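Local atomic coordinates of adenylate kinase (Schistosoma mansoni, PDB entry 3UMF), a protein that catalyses the reversible transfer of a phosphate group between adenine nucleotides, converting ATP and AMP into two molecules of ADP. Residues V88-V93 and D114-E119. Residues are numbered along the deposited sequence; the frame is centred on the assembly and turned at random.
Sequences VPLEVV and DGYPRE
Tyr116 reaches across to the first turn of helix 90-104, where its phenol meets two aliphatic side chains. The closer is Leu90, whose CD1 arrives at the ring edge, near the ring plane, 3.4 Å from Tyr116 OH and 4.4 Å from Tyr116 CZ; the two side chains cross at about a right angle. Val93, a turn further along, adds a looser touch, its CG1 lying obliquely 4.5 Å from Tyr116 CE1. With CG anti to the backbone N (chi1 -168°), the tyrosine carries its OH roughly halfway to helix 90-104, whose Val93 CA lies 10.7 Å from Tyr116 CA. Behind the ring, CB of Pro117 sits 3.7 Å above one face, offset toward the rim, and the peptide bond between Tyr116 and Pro117 is cis. Gln122 of helix 120-129 touches both Leu90 and Tyr116, while Ser60 borders Val93. Residues 114-118 form the DGYPR (or DGFPR) signature of adenylate kinases, leading from strand 110-114 to helix 120-129. The strand ends at Asp114, which forms a salt bridge with Lys42, the P-loop lysine, at the start of helix 42-53. Lacking hydrogen bonds between the segments, this small, mostly apolar van der Waals contact depends on the tyrosine's ring edge and OH lying against aliphatic carbons.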
ATOM      1  N   VAL A  88      14.145   9.395   2.418  1.00 43.65           N
ATOM      2  CA  VAL A  88      14.728   8.274   1.696  1.00 44.70           C
ATOM      3  C   VAL A  88      14.289   8.349   0.239  1.00 43.66           C
ATOM      4  O   VAL A  88      13.092   8.413  -0.045  1.00 41.47           O
ATOM      5  CB  VAL A  88      14.294   6.931   2.305  1.00 45.64           C
ATOM      6  CG1 VAL A  88      15.010   5.778   1.611  1.00 43.95           C
ATOM      7  CG2 VAL A  88      14.584   6.917   3.799  1.00 45.99           C
ATOM      8  N   PRO A  89      15.257   8.362  -0.694  1.00 46.62           N
ATOM      9  CA  PRO A  89      14.926   8.469  -2.120  1.00 51.14           C
ATOM     10  C   PRO A  89      14.038   7.320  -2.595  1.00 47.03           C
ATOM     11  O   PRO A  89      14.130   6.211  -2.064  1.00 41.32           O
ATOM     12  CB  PRO A  89      16.295   8.389  -2.803  1.00 54.53           C
ATOM     13  CG  PRO A  89      17.256   8.871  -1.775  1.00 53.84           C
ATOM     14  CD  PRO A  89      16.712   8.379  -0.463  1.00 48.75           C
ATOM     15  N   LEU A  90      13.185   7.595  -3.576  1.00 48.23           N
ATOM     16  CA  LEU A  90      12.286   6.585  -4.128  1.00 48.78           C
ATOM     17  C   LEU A  90      13.068   5.417  -4.727  1.00 42.92           C
ATOM     18  O   LEU A  90      12.645   4.266  -4.638  1.00 37.69           O
ATOM     19  CB  LEU A  90      11.371   7.216  -5.182  1.00 56.96           C
ATOM     20  CG  LEU A  90      10.504   6.294  -6.042  1.00 58.27           C
ATOM     21  CD1 LEU A  90       9.543   5.484  -5.185  1.00 59.58           C
ATOM     22  CD2 LEU A  90       9.745   7.104  -7.079  1.00 60.67           C
ATOM     23  N   GLU A  91      14.218   5.728  -5.319  1.00 40.28           N
ATOM     24  CA  GLU A  91      15.078   4.726  -5.939  1.00 44.74           C
ATOM     25  C   GLU A  91      15.519   3.650  -4.944  1.00 43.63           C
ATOM     26  O   GLU A  91      15.630   2.475  -5.298  1.00 42.93           O
ATOM     27  CB  GLU A  91      16.305   5.390  -6.576  1.00 58.07           C
ATOM     28  CG  GLU A  91      16.013   6.189  -7.843  1.00 74.44           C
ATOM     29  CD  GLU A  91      15.256   7.481  -7.578  1.00 85.01           C
ATOM     30  OE1 GLU A  91      15.364   8.023  -6.456  1.00 83.96           O
ATOM     31  OE2 GLU A  91      14.545   7.954  -8.491  1.00 90.23           O
ATOM     32  N   VAL A  92      15.770   4.055  -3.701  1.00 44.88           N
ATOM     33  CA  VAL A  92      16.178   3.118  -2.657  1.00 46.38           C
ATOM     34  C   VAL A  92      15.050   2.149  -2.301  1.00 40.57           C
ATOM     35  O   VAL A  92      15.265   0.939  -2.218  1.00 41.18           O
ATOM     36  CB  VAL A  92      16.645   3.852  -1.382  1.00 50.86           C
ATOM     37  CG1 VAL A  92      16.985   2.853  -0.289  1.00 51.07           C
ATOM     38  CG2 VAL A  92      17.842   4.743  -1.687  1.00 52.42           C
ATOM     39  N   VAL A  93      13.852   2.687  -2.092  1.00 33.61           N
ATOM     40  CA  VAL A  93      12.686   1.871  -1.777  1.00 35.13           C
ATOM     41  C   VAL A  93      12.367   0.926  -2.931  1.00 38.39           C
ATOM     42  O   VAL A  93      12.055  -0.248  -2.723  1.00 38.19           O
ATOM     43  CB  VAL A  93      11.450   2.754  -1.489  1.00 39.78           C
ATOM     44  CG1 VAL A  93      10.191   1.903  -1.375  1.00 41.97           C
ATOM     45  CG2 VAL A  93      11.664   3.572  -0.223  1.00 40.55           C
ATOM     46  N   ASP A 114       1.635  -2.804   0.642  1.00 33.57           N
ATOM     47  CA  ASP A 114       0.827  -2.053   1.593  1.00 37.30           C
ATOM     48  C   ASP A 114       1.193  -0.570   1.589  1.00 38.04           C
ATOM     49  O   ASP A 114       2.343  -0.204   1.839  1.00 37.47           O
ATOM     50  CB  ASP A 114       1.004  -2.646   2.998  1.00 42.68           C
ATOM     51  CG  ASP A 114      -0.087  -2.217   3.965  1.00 57.42           C
ATOM     52  OD1 ASP A 114      -0.453  -1.025   3.966  1.00 54.85           O
ATOM     53  OD2 ASP A 114      -0.577  -3.076   4.729  1.00 66.73           O
ATOM     54  N   GLY A 115       0.209   0.277   1.295  1.00 33.91           N
ATOM     55  CA  GLY A 115       0.395   1.719   1.329  1.00 32.08           C
ATOM     56  C   GLY A 115       1.302   2.242   0.227  1.00 39.37           C
ATOM     57  O   GLY A 115       2.084   3.168   0.447  1.00 40.12           O
ATOM     58  N   TYR A 116       1.193   1.649  -0.959  1.00 36.65           N
ATOM     59  CA  TYR A 116       2.008   2.037  -2.107  1.00 31.72           C
ATOM     60  C   TYR A 116       1.204   1.823  -3.385  1.00 33.14           C
ATOM     61  O   TYR A 116       0.466   0.848  -3.486  1.00 30.42           O
ATOM     62  CB  TYR A 116       3.291   1.194  -2.141  1.00 35.24           C
ATOM     63  CG  TYR A 116       4.355   1.678  -3.107  1.00 38.24           C
ATOM     64  CD1 TYR A 116       5.407   2.474  -2.670  1.00 34.15           C
ATOM     65  CD2 TYR A 116       4.318   1.324  -4.452  1.00 40.40           C
ATOM     66  CE1 TYR A 116       6.386   2.915  -3.549  1.00 40.33           C
ATOM     67  CE2 TYR A 116       5.292   1.762  -5.336  1.00 39.78           C
ATOM     68  CZ  TYR A 116       6.324   2.555  -4.878  1.00 43.65           C
ATOM     69  OH  TYR A 116       7.294   2.992  -5.754  1.00 45.29           O
ATOM     70  N   PRO A 117       1.327   2.743  -4.360  1.00 36.50           N
ATOM     71  CA  PRO A 117       2.086   3.995  -4.298  1.00 35.74           C
ATOM     72  C   PRO A 117       1.239   5.131  -3.736  1.00 39.93           C
ATOM     73  O   PRO A 117       0.034   5.179  -3.975  1.00 43.42           O
ATOM     74  CB  PRO A 117       2.388   4.272  -5.769  1.00 36.41           C
ATOM     75  CG  PRO A 117       1.186   3.750  -6.480  1.00 38.07           C
ATOM     76  CD  PRO A 117       0.720   2.545  -5.689  1.00 38.80           C
ATOM     77  N   ARG A 118       1.866   6.046  -3.006  1.00 40.27           N
ATOM     78  CA  ARG A 118       1.149   7.190  -2.459  1.00 39.38           C
ATOM     79  C   ARG A 118       1.138   8.352  -3.450  1.00 43.90           C
ATOM     80  O   ARG A 118       0.298   9.247  -3.360  1.00 42.47           O
ATOM     81  CB  ARG A 118       1.764   7.621  -1.125  1.00 44.74           C
ATOM     82  CG  ARG A 118       1.683   6.558  -0.033  1.00 47.23           C
ATOM     83  CD  ARG A 118       2.394   7.000   1.241  1.00 59.02           C
ATOM     84  NE  ARG A 118       1.762   8.164   1.858  1.00 74.37           N
ATOM     85  CZ  ARG A 118       0.826   8.099   2.801  1.00 79.54           C
ATOM     86  NH1 ARG A 118       0.406   6.922   3.244  1.00 77.13           N
ATOM     87  NH2 ARG A 118       0.311   9.212   3.304  1.00 85.04           N
ATOM     88  N   GLU A 119       2.073   8.331  -4.396  1.00 32.54           N
ATOM     89  CA  GLU A 119       2.180   9.384  -5.402  1.00 36.49           C
ATOM     90  C   GLU A 119       2.377   8.794  -6.801  1.00 40.87           C
ATOM     91  O   GLU A 119       2.794   7.643  -6.946  1.00 39.18           O
ATOM     92  CB  GLU A 119       3.308  10.360  -5.047  1.00 40.01           C
ATOM     93  CG  GLU A 119       3.107  11.070  -3.709  1.00 42.07           C
ATOM     94  CD  GLU A 119       4.264  11.976  -3.326  1.00 50.53           C
ATOM     95  OE1 GLU A 119       4.695  12.786  -4.172  1.00 56.57           O
ATOM     96  OE2 GLU A 119       4.734  11.881  -2.171  1.00 55.18           O
TER